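Local coordinates for protein multicopper oxidase (Aquifex aeolicus, PDB 6TTD) that probably couples the oxidation of metal ions and, in this laboratory-evolved variant, laccase substrates to the reduction of dioxygen to water at a copper cluster, at residues H118-R123 against T155-P160; D207-S212 against W227-L232; H454-Q459 against L506-I511. All coordinates share one frame; numbering follows the deposited sequence.

Interaction 1. Residues H118-R123 against T155-P160; sequences HWHGFR and TYFYHP. With CU (copper (II) ion), chain F; CU (copper (II) ion), chain E.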
loop_
_atom_site.group_PDB
_atom_site.type_symbol
_atom_site.label_atom_id
_atom_site.label_comp_id
_atom_site.label_asym_id
_atom_site.label_seq_id
_atom_site.Cartn_x
_atom_site.Cartn_y
_atom_site.Cartn_z
ATOM N N HIS A 118 -3.055 -5.456 -10.066
ATOM C CA HIS A 118 -3.898 -5.699 -8.901
ATOM C C HIS A 118 -4.285 -4.363 -8.258
ATOM O O HIS A 118 -3.451 -3.444 -8.159
ATOM C CB HIS A 118 -3.134 -6.602 -7.905
ATOM C CG HIS A 118 -3.700 -6.630 -6.510
ATOM N ND1 HIS A 118 -4.952 -7.113 -6.217
ATOM C CD2 HIS A 118 -3.151 -6.269 -5.323
ATOM C CE1 HIS A 118 -5.160 -7.030 -4.914
ATOM N NE2 HIS A 118 -4.082 -6.513 -4.353
ATOM N N TRP A 119 -5.555 -4.228 -7.854
ATOM C CA TRP A 119 -6.051 -3.015 -7.216
ATOM C C TRP A 119 -5.971 -3.308 -5.724
ATOM O O TRP A 119 -6.877 -3.877 -5.118
ATOM C CB TRP A 119 -7.467 -2.667 -7.666
ATOM C CG TRP A 119 -7.684 -3.075 -9.097
ATOM C CD1 TRP A 119 -8.377 -4.178 -9.548
ATOM C CD2 TRP A 119 -7.155 -2.422 -10.287
ATOM N NE1 TRP A 119 -8.317 -4.235 -10.955
ATOM C CE2 TRP A 119 -7.574 -3.175 -11.411
ATOM C CE3 TRP A 119 -6.384 -1.266 -10.505
ATOM C CZ2 TRP A 119 -7.250 -2.811 -12.707
ATOM C CZ3 TRP A 119 -6.076 -0.901 -11.835
ATOM C CH2 TRP A 119 -6.506 -1.664 -12.896
ATOM N N HIS A 120 -4.853 -2.960 -5.124
ATOM C CA HIS A 120 -4.610 -3.386 -3.744
ATOM C C HIS A 120 -5.556 -2.622 -2.794
ATOM O O HIS A 120 -5.541 -1.391 -2.738
ATOM C CB HIS A 120 -3.119 -3.206 -3.405
ATOM C CG HIS A 120 -2.767 -3.471 -1.969
ATOM N ND1 HIS A 120 -1.531 -3.978 -1.601
ATOM C CD2 HIS A 120 -3.447 -3.263 -0.807
ATOM C CE1 HIS A 120 -1.464 -4.074 -0.277
ATOM N NE2 HIS A 120 -2.611 -3.660 0.226
ATOM N N GLY A 121 -6.405 -3.366 -2.061
ATOM C CA GLY A 121 -7.400 -2.807 -1.155
ATOM C C GLY A 121 -8.824 -2.925 -1.665
ATOM O O GLY A 121 -9.746 -2.814 -0.871
ATOM N N PHE A 122 -9.041 -3.205 -2.953
ATOM C CA PHE A 122 -10.409 -3.274 -3.446
ATOM C C PHE A 122 -11.109 -4.537 -2.954
ATOM O O PHE A 122 -10.539 -5.633 -2.951
ATOM C CB PHE A 122 -10.455 -3.285 -4.984
ATOM C CG PHE A 122 -10.212 -1.956 -5.601
ATOM C CD1 PHE A 122 -9.606 -0.929 -4.869
ATOM C CD2 PHE A 122 -10.594 -1.724 -6.934
ATOM C CE1 PHE A 122 -9.350 0.332 -5.461
ATOM C CE2 PHE A 122 -10.377 -0.474 -7.543
ATOM C CZ PHE A 122 -9.762 0.561 -6.798
ATOM N N ARG A 123 -12.384 -4.396 -2.618
ATOM C CA ARG A 123 -13.249 -5.560 -2.546
ATOM C C ARG A 123 -13.707 -5.858 -3.969
ATOM O O ARG A 123 -14.731 -5.365 -4.434
ATOM C CB ARG A 123 -14.426 -5.256 -1.631
ATOM C CG ARG A 123 -14.015 -5.145 -0.165
ATOM C CD ARG A 123 -15.197 -4.614 0.610
ATOM N NE ARG A 123 -14.769 -4.379 1.971
ATOM C CZ ARG A 123 -15.021 -5.245 2.950
ATOM N NH1 ARG A 123 -15.697 -6.346 2.607
ATOM N NH2 ARG A 123 -14.618 -5.022 4.227
ATOM N N THR A 155 -7.075 5.935 0.563
ATOM C CA THR A 155 -5.910 5.786 -0.293
ATOM C C THR A 155 -5.676 4.307 -0.574
ATOM O O THR A 155 -5.442 3.529 0.366
ATOM C CB THR A 155 -4.667 6.350 0.388
ATOM O OG1 THR A 155 -4.958 7.679 0.831
ATOM C CG2 THR A 155 -3.508 6.338 -0.588
ATOM N N TYR A 156 -5.722 3.933 -1.847
ATOM C CA TYR A 156 -5.483 2.562 -2.309
ATOM C C TYR A 156 -4.267 2.553 -3.267
ATOM O O TYR A 156 -3.620 3.575 -3.494
ATOM C CB TYR A 156 -6.770 2.029 -2.939
ATOM C CG TYR A 156 -7.925 1.995 -1.956
ATOM C CD1 TYR A 156 -8.325 0.779 -1.371
ATOM C CD2 TYR A 156 -8.622 3.173 -1.619
ATOM C CE1 TYR A 156 -9.348 0.740 -0.470
ATOM C CE2 TYR A 156 -9.671 3.157 -0.689
ATOM C CZ TYR A 156 -10.047 1.940 -0.126
ATOM O OH TYR A 156 -11.091 1.861 0.820
ATOM N N PHE A 157 -4.006 1.426 -3.904
ATOM C CA PHE A 157 -2.664 1.175 -4.454
ATOM C C PHE A 157 -2.792 0.252 -5.667
ATOM O O PHE A 157 -3.341 -0.858 -5.528
ATOM C CB PHE A 157 -1.831 0.527 -3.314
ATOM C CG PHE A 157 -0.367 0.173 -3.618
ATOM C CD1 PHE A 157 0.357 0.706 -4.691
ATOM C CD2 PHE A 157 0.305 -0.676 -2.698
ATOM C CE1 PHE A 157 1.702 0.345 -4.896
ATOM C CE2 PHE A 157 1.633 -1.043 -2.891
ATOM C CZ PHE A 157 2.342 -0.517 -4.003
ATOM N N TYR A 158 -2.294 0.652 -6.836
ATOM C CA TYR A 158 -2.334 -0.274 -7.954
ATOM C C TYR A 158 -0.915 -0.671 -8.342
ATOM O O TYR A 158 -0.006 0.171 -8.396
ATOM C CB TYR A 158 -3.150 0.304 -9.123
ATOM C CG TYR A 158 -2.633 1.538 -9.857
ATOM C CD1 TYR A 158 -1.981 1.416 -11.108
ATOM C CD2 TYR A 158 -2.896 2.826 -9.364
ATOM C CE1 TYR A 158 -1.529 2.531 -11.825
ATOM C CE2 TYR A 158 -2.484 3.952 -10.063
ATOM C CZ TYR A 158 -1.784 3.792 -11.300
ATOM O OH TYR A 158 -1.379 4.890 -11.987
ATOM N N HIS A 159 -0.723 -1.961 -8.602
ATOM C CA HIS A 159 0.619 -2.424 -8.904
ATOM C C HIS A 159 0.523 -3.815 -9.533
ATOM O O HIS A 159 -0.518 -4.465 -9.422
ATOM C CB HIS A 159 1.490 -2.429 -7.639
ATOM C CG HIS A 159 1.095 -3.446 -6.613
ATOM N ND1 HIS A 159 1.296 -4.800 -6.797
ATOM C CD2 HIS A 159 0.570 -3.310 -5.364
ATOM C CE1 HIS A 159 0.880 -5.464 -5.719
ATOM N NE2 HIS A 159 0.456 -4.583 -4.829
ATOM N N PRO A 160 1.594 -4.298 -10.187
ATOM C CA PRO A 160 1.528 -5.610 -10.858
ATOM C C PRO A 160 1.544 -6.773 -9.861
ATOM O O PRO A 160 1.954 -6.638 -8.702
ATOM C CB PRO A 160 2.797 -5.647 -11.726
ATOM C CG PRO A 160 3.761 -4.732 -10.974
ATOM C CD PRO A 160 2.890 -3.626 -10.391
HETATM CU CU CU F . -0.044 -4.645 -2.842
HETATM CU CU CU E . -3.619 -6.829 -2.447
#
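His118 and His159 face each other as a hydrogen-bonded pair where strands 117-120 and 154-160 run antiparallel, and His120 and Phe157 form the next such pair. In the backbone, His118 N reaches His159 O at 2.8 Å in an almost straight bond, and His159 N answers to His118 O. His120 N then donates to Phe157 O at 2.6 Å, while the return bond from Phe157 N to His120 O is weak.

The side chains of His118, His120, Phe157 and His159 share one face of the sheet, and the coppers are bound there. His120 ND1 and His159 NE2 bind the same copper, each at 2.0 Å, with His510 as a further ligand; His118 NE2 holds a second copper, shared with His454. Ring nitrogens turned away from the metals have partners that restrain ring rotation: His120 NE2 bonds to Asp479 OD1, His118 ND1 to Asp129 O, and His159 ND1 to Pro160 O.

Among the aromatic contacts, His118, its CG anti to the backbone N (chi1 164°), lies beside His159 and turns its edge toward that ring's face. Phe122 likewise presents its edge to the face of Tyr156. Gly121, in the type II turn from Trp119 to Phe122, lies at the Tyr156 ring edge, where a side chain would collide; its positive phi (107°) by itself calls for glycine. Replacing Tyr156 with an alanine would probably cost Phe122 the face it rests against and leave Arg152 O without its hydroxyl partner.

The His-X-His of His118 and His120, set beside that of His159 and His161, is characteristic of the trinuclear copper site of multicopper oxidases.

Interaction 2. Residues D207-S212 against W227-L232; sequences DKTFDS and WGDTIL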
loop_
_atom_site.group_PDB
_atom_site.type_symbol
_atom_site.label_atom_id
_atom_site.label_comp_id
_atom_site.label_asym_id
_atom_site.label_seq_id
_atom_site.Cartn_x
_atom_site.Cartn_y
_atom_site.Cartn_z
ATOM N N ASP A 207 12.539 3.115 -1.752
ATOM C CA ASP A 207 13.992 3.086 -1.743
ATOM C C ASP A 207 14.495 2.356 -2.974
ATOM O O ASP A 207 13.978 1.279 -3.327
ATOM C CB ASP A 207 14.541 2.459 -0.452
ATOM C CG ASP A 207 14.071 1.024 -0.181
ATOM O OD1 ASP A 207 12.969 0.650 -0.562
ATOM O OD2 ASP A 207 14.852 0.283 0.478
ATOM N N LYS A 208 15.480 2.957 -3.648
ATOM C CA LYS A 208 16.057 2.370 -4.863
ATOM C C LYS A 208 17.561 2.583 -4.816
ATOM O O LYS A 208 18.075 3.354 -3.988
ATOM C CB LYS A 208 15.490 2.985 -6.160
ATOM C CG LYS A 208 13.993 2.889 -6.249
ATOM C CD LYS A 208 13.438 3.196 -7.696
ATOM C CE LYS A 208 11.865 3.306 -7.727
ATOM N NZ LYS A 208 11.139 1.983 -7.442
ATOM N N THR A 209 18.277 1.869 -5.695
ATOM C CA THR A 209 19.718 1.976 -5.837
ATOM C C THR A 209 20.017 2.233 -7.308
ATOM O O THR A 209 19.435 1.589 -8.184
ATOM C CB THR A 209 20.402 0.687 -5.327
ATOM O OG1 THR A 209 20.092 0.500 -3.949
ATOM C CG2 THR A 209 21.919 0.716 -5.502
ATOM N N PHE A 210 20.854 3.219 -7.585
ATOM C CA PHE A 210 21.165 3.631 -8.947
ATOM C C PHE A 210 22.634 3.389 -9.206
ATOM O O PHE A 210 23.445 3.607 -8.322
ATOM C CB PHE A 210 20.905 5.099 -9.144
ATOM C CG PHE A 210 19.492 5.483 -8.926
ATOM C CD1 PHE A 210 18.642 5.624 -9.997
ATOM C CD2 PHE A 210 19.008 5.654 -7.657
ATOM C CE1 PHE A 210 17.356 5.965 -9.819
ATOM C CE2 PHE A 210 17.693 6.017 -7.471
ATOM C CZ PHE A 210 16.866 6.145 -8.552
ATOM N N ASP A 211 23.018 2.977 -10.386
ATOM C CA ASP A 211 24.456 3.034 -10.566
ATOM C C ASP A 211 24.855 4.417 -11.098
ATOM O O ASP A 211 24.073 5.380 -11.073
ATOM C CB ASP A 211 24.948 1.868 -11.397
ATOM C CG ASP A 211 24.468 1.925 -12.741
ATOM O OD1 ASP A 211 24.315 3.043 -13.297
ATOM O OD2 ASP A 211 24.225 0.821 -13.250
ATOM N N SER A 212 26.107 4.509 -11.551
ATOM C CA SER A 212 26.715 5.762 -11.996
ATOM C C SER A 212 25.964 6.396 -13.127
ATOM O O SER A 212 25.760 7.614 -13.137
ATOM C CB SER A 212 28.112 5.489 -12.540
ATOM O OG SER A 212 28.996 5.769 -11.526
ATOM N N TRP A 227 16.642 -3.934 -0.375
ATOM C CA TRP A 227 16.766 -2.678 0.343
ATOM C C TRP A 227 17.641 -1.742 -0.469
ATOM O O TRP A 227 18.771 -2.109 -0.833
ATOM C CB TRP A 227 17.380 -2.932 1.735
ATOM C CG TRP A 227 16.499 -3.756 2.622
ATOM C CD1 TRP A 227 16.063 -5.037 2.384
ATOM C CD2 TRP A 227 15.906 -3.361 3.878
ATOM N NE1 TRP A 227 15.233 -5.445 3.398
ATOM C CE2 TRP A 227 15.131 -4.452 4.338
ATOM C CE3 TRP A 227 15.951 -2.186 4.662
ATOM C CZ2 TRP A 227 14.418 -4.413 5.560
ATOM C CZ3 TRP A 227 15.246 -2.158 5.882
ATOM C CH2 TRP A 227 14.492 -3.257 6.311
ATOM N N GLY A 228 17.153 -0.522 -0.708
ATOM C CA GLY A 228 17.846 0.424 -1.546
ATOM C C GLY A 228 18.620 1.461 -0.755
ATOM O O GLY A 228 18.371 1.703 0.427
ATOM N N ASP A 229 19.568 2.117 -1.420
ATOM C CA ASP A 229 20.342 3.089 -0.667
ATOM C C ASP A 229 19.888 4.532 -0.882
ATOM O O ASP A 229 20.332 5.405 -0.145
ATOM C CB ASP A 229 21.865 2.894 -0.932
ATOM C CG ASP A 229 22.250 3.052 -2.380
ATOM O OD1 ASP A 229 21.465 3.669 -3.150
ATOM O OD2 ASP A 229 23.360 2.589 -2.733
ATOM N N THR A 230 18.901 4.771 -1.745
ATOM C CA THR A 230 18.383 6.099 -2.054
ATOM C C THR A 230 16.888 6.171 -1.790
ATOM O O THR A 230 16.114 5.365 -2.336
ATOM C CB THR A 230 18.668 6.420 -3.531
ATOM O OG1 THR A 230 20.080 6.346 -3.736
ATOM C CG2 THR A 230 18.174 7.800 -3.948
ATOM N N ILE A 231 16.482 7.133 -0.969
ATOM C CA ILE A 231 15.075 7.331 -0.622
ATOM C C ILE A 231 14.465 8.316 -1.611
ATOM O O ILE A 231 15.024 9.399 -1.847
ATOM C CB ILE A 231 14.895 7.850 0.815
ATOM C CG1 ILE A 231 15.739 7.026 1.799
ATOM C CG2 ILE A 231 13.428 7.687 1.211
ATOM C CD1 ILE A 231 15.357 5.520 1.833
ATOM N N LEU A 232 13.333 7.933 -2.197
ATOM C CA LEU A 232 12.574 8.750 -3.130
ATOM C C LEU A 232 11.177 8.980 -2.562
ATOM O O LEU A 232 10.588 8.102 -1.926
ATOM C CB LEU A 232 12.438 8.032 -4.516
ATOM C CG LEU A 232 13.788 7.462 -5.016
ATOM C CD1 LEU A 232 13.641 6.667 -6.229
ATOM C CD2 LEU A 232 14.639 8.639 -5.313
HETATM O O HOH W 1 20.687 -1.743 -2.824
HETATM O O HOH W 2 21.920 4.850 -5.397
#
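A classic beta bulge joins these segments: Asp229 and Thr230 together face Lys208 where two antiparallel strands begin to part. The regular pairing rests on Lys208 and Thr230, whose backbones bond in both directions, each N to the other's O at 2.8 Å. Beyond the bulge, side-chain and water-mediated bonds take over from backbone pairing. Thr209 OG1 accepts from Asp229 N at 3.0 Å, and a water bridges the same hydroxyl to Trp227 O. A second water is gripped by three groups: it accepts from Phe210 N, donates to Asp229 OD1 at 2.6 Å, and bonds to Thr230 OG1. Both waters thus bridge the two segments.

Asp207 works from the other face of the pair. With chi1 at 58°, its CG stands between the backbone N and the carbonyl carbon, which carries OD2 to Gly228 N at 2.7 Å. This bond is straight at the hydrogen but arrives from above the carboxylate plane. Gly228 passes so near the backbone of Asp207 and Lys208 that a beta carbon would collide with it.

The apolar part is a small cluster on the face of Lys208 and Thr230. Leu232 CD1 lies against the Lys208 aliphatic chain, 3.8 Å from its CD, and also meets the edge of the Phe210 ring at CZ, while Thr230 CG2 touches Phe210 CE2.

Around the contact, Asp207 OD2 also forms a salt bridge with Arg259, and Lys208 NZ bonds to Tyr171 O at the end of helix 166-171. Strand 80-87 meets Lys208 and Phe210, and strand 361-370 packs against Ile231.

Interaction 3. Residues H454-Q459 against L506-I511; sequences HIHGFQ and LLHCHI. With CU (copper (II) ion), chain E; CU (copper (II) ion), chain D; CU (copper (II) ion), chain C; CU (copper (II) ion), chain F.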
loop_
_atom_site.group_PDB
_atom_site.type_symbol
_atom_site.label_atom_id
_atom_site.label_comp_id
_atom_site.label_asym_id
_atom_site.label_seq_id
_atom_site.Cartn_x
_atom_site.Cartn_y
_atom_site.Cartn_z
ATOM N N HIS A 454 -0.928 -9.526 4.198
ATOM C CA HIS A 454 -1.983 -8.866 3.439
ATOM C C HIS A 454 -2.952 -9.942 2.954
ATOM O O HIS A 454 -2.517 -11.049 2.592
ATOM C CB HIS A 454 -1.311 -8.108 2.281
ATOM C CG HIS A 454 -2.265 -7.606 1.253
ATOM N ND1 HIS A 454 -3.328 -6.781 1.578
ATOM C CD2 HIS A 454 -2.318 -7.801 -0.101
ATOM C CE1 HIS A 454 -3.984 -6.484 0.463
ATOM N NE2 HIS A 454 -3.402 -7.107 -0.559
ATOM N N ILE A 455 -4.257 -9.650 2.969
ATOM C CA ILE A 455 -5.238 -10.495 2.287
ATOM C C ILE A 455 -5.910 -9.673 1.205
ATOM O O ILE A 455 -6.167 -8.476 1.387
ATOM C CB ILE A 455 -6.306 -11.113 3.220
ATOM C CG1 ILE A 455 -7.143 -10.006 3.920
ATOM C CG2 ILE A 455 -5.653 -12.044 4.251
ATOM C CD1 ILE A 455 -8.327 -10.555 4.825
ATOM N N HIS A 456 -6.150 -10.314 0.059
ATOM C CA HIS A 456 -7.025 -9.740 -0.948
ATOM C C HIS A 456 -8.486 -9.920 -0.498
ATOM O O HIS A 456 -8.798 -10.760 0.377
ATOM C CB HIS A 456 -6.814 -10.438 -2.302
ATOM C CG HIS A 456 -5.456 -10.222 -2.908
ATOM N ND1 HIS A 456 -5.246 -10.218 -4.287
ATOM C CD2 HIS A 456 -4.243 -10.020 -2.336
ATOM C CE1 HIS A 456 -3.950 -10.033 -4.520
ATOM N NE2 HIS A 456 -3.323 -9.914 -3.354
ATOM N N GLY A 457 -9.385 -9.162 -1.136
ATOM C CA GLY A 457 -10.810 -9.399 -1.065
ATOM C C GLY A 457 -11.556 -8.645 -0.005
ATOM O O GLY A 457 -12.692 -8.229 -0.245
ATOM N N PHE A 458 -10.948 -8.463 1.184
ATOM C CA PHE A 458 -11.616 -7.838 2.325
ATOM C C PHE A 458 -10.617 -6.992 3.097
ATOM O O PHE A 458 -9.419 -7.327 3.136
ATOM C CB PHE A 458 -12.208 -8.901 3.292
ATOM C CG PHE A 458 -13.062 -9.922 2.602
ATOM C CD1 PHE A 458 -14.411 -9.628 2.296
ATOM C CD2 PHE A 458 -12.520 -11.149 2.194
ATOM C CE1 PHE A 458 -15.201 -10.561 1.605
ATOM C CE2 PHE A 458 -13.324 -12.107 1.498
ATOM C CZ PHE A 458 -14.648 -11.810 1.201
ATOM N N GLN A 459 -11.115 -5.933 3.773
ATOM C CA GLN A 459 -10.354 -5.339 4.878
ATOM C C GLN A 459 -10.593 -6.153 6.141
ATOM O O GLN A 459 -11.427 -7.066 6.162
ATOM C CB GLN A 459 -10.735 -3.865 5.092
ATOM C CG GLN A 459 -10.295 -2.975 3.931
ATOM C CD GLN A 459 -11.247 -3.037 2.757
ATOM O OE1 GLN A 459 -12.399 -3.403 2.911
ATOM N NE2 GLN A 459 -10.775 -2.662 1.582
ATOM N N LEU A 506 -6.059 -14.131 -2.535
ATOM C CA LEU A 506 -4.726 -14.426 -2.014
ATOM C C LEU A 506 -4.590 -14.016 -0.545
ATOM O O LEU A 506 -5.217 -13.067 -0.074
ATOM C CB LEU A 506 -3.667 -13.666 -2.824
ATOM C CG LEU A 506 -3.670 -14.067 -4.283
ATOM C CD1 LEU A 506 -2.687 -13.198 -4.964
ATOM C CD2 LEU A 506 -3.185 -15.516 -4.330
ATOM N N LEU A 507 -3.719 -14.713 0.162
ATOM C CA LEU A 507 -3.230 -14.278 1.455
ATOM C C LEU A 507 -1.719 -14.378 1.357
ATOM O O LEU A 507 -1.212 -15.441 0.978
ATOM C CB LEU A 507 -3.781 -15.177 2.563
ATOM C CG LEU A 507 -3.252 -14.907 3.972
ATOM C CD1 LEU A 507 -4.203 -15.410 5.033
ATOM C CD2 LEU A 507 -1.886 -15.544 4.176
ATOM N N HIS A 508 -0.984 -13.281 1.611
ATOM C CA HIS A 508 0.454 -13.383 1.385
ATOM C C HIS A 508 1.207 -12.272 2.104
ATOM O O HIS A 508 0.631 -11.299 2.605
ATOM C CB HIS A 508 0.793 -13.324 -0.116
ATOM C CG HIS A 508 0.490 -11.994 -0.772
ATOM N ND1 HIS A 508 1.380 -10.922 -0.772
ATOM C CD2 HIS A 508 -0.575 -11.596 -1.515
ATOM C CE1 HIS A 508 0.847 -9.921 -1.460
ATOM N NE2 HIS A 508 -0.327 -10.300 -1.936
ATOM N N CYS A 509 2.514 -12.455 2.163
ATOM C CA CYS A 509 3.402 -11.433 2.697
ATOM C C CYS A 509 3.601 -10.329 1.662
ATOM O O CYS A 509 3.703 -10.592 0.447
ATOM C CB CYS A 509 4.747 -12.057 3.097
ATOM S SG CYS A 509 5.845 -10.868 3.771
ATOM N N HIS A 510 3.650 -9.076 2.139
ATOM C CA HIS A 510 3.859 -7.976 1.211
ATOM C C HIS A 510 5.302 -7.489 1.172
ATOM O O HIS A 510 5.577 -6.440 0.593
ATOM C CB HIS A 510 2.914 -6.828 1.530
ATOM C CG HIS A 510 2.530 -6.044 0.316
ATOM N ND1 HIS A 510 3.401 -5.172 -0.301
ATOM C CD2 HIS A 510 1.373 -6.000 -0.400
ATOM C CE1 HIS A 510 2.782 -4.603 -1.332
ATOM N NE2 HIS A 510 1.555 -5.076 -1.406
ATOM N N ILE A 511 6.243 -8.233 1.752
ATOM C CA ILE A 511 7.618 -8.076 1.315
ATOM C C ILE A 511 7.689 -8.751 -0.064
ATOM O O ILE A 511 7.464 -9.970 -0.198
ATOM C CB ILE A 511 8.601 -8.661 2.337
ATOM C CG1 ILE A 511 8.531 -7.790 3.638
ATOM C CG2 ILE A 511 10.064 -8.677 1.754
ATOM C CD1 ILE A 511 9.198 -8.426 4.829
HETATM CU CU CU E . -3.619 -6.829 -2.447
HETATM CU CU CU D . -1.407 -9.366 -3.441
HETATM CU CU CU C . 7.566 -11.939 4.552
HETATM CU CU CU F . -0.044 -4.645 -2.842
#
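His454, His456 and Leu506 carry most of this contact, an antiparallel strand pair in a copper-binding domain where a His-X-His motif meets a His-Cys-His motif, as is characteristic of multicopper oxidases. His454 is paired with His508 through two nearly straight backbone bonds, His454 N to His508 O at 2.8 Å and the reverse at 2.9 Å. Its CG lies opposite the backbone N (chi1 168°), which sends the ring alongside that of His508, edge toward face, with the planes at 85°. The face of His454 in turn receives the edge of His510. His454 ND1 bonds to Asp479 O, so that NE2 is aimed at its copper.

His456 lies flat between two neighbours. Leu506 CB sits over the centre of one ring face, a CH-pi contact at 3.7 Å, and the copper bound by His454 lies off the opposite face. Leu506 also holds the backbone, its O accepting from His456 N. The rings of His456 and His508 meet rim to rim, and their NE2 atoms bind the same copper, which His161 also binds, while Asp129 OD2 is hydrogen-bonded to His456 ND1.

Between the two histidines that bind the cluster, Cys509 points away to the type 1 copper, probably making this tripeptide the electron path. Its SG binds that metal at 2.2 Å and also accepts from Ile511 N at 3.3 Å.

Interactions 1 and 3 are buried and play matching parts: each is an antiparallel strand pair, one from the N-terminal and one from the C-terminal part of the chain, and their centres lie about 11 Å apart across shared coppers. The trinuclear cluster therefore sits at the junction of the two, needing imidazoles from both, and second-shell aspartates serve each. Interaction 2, from the middle of the chain, is about 24 and 26 Å away, centre to centre, and touches neither. It is only partly buried; waters, a carboxylate, threonine hydroxyls and a small apolar cluster supplement its backbone bonds, with no metal. Interactions 1 and 3 also touch directly, Gln459 meeting Gly121 and Arg123.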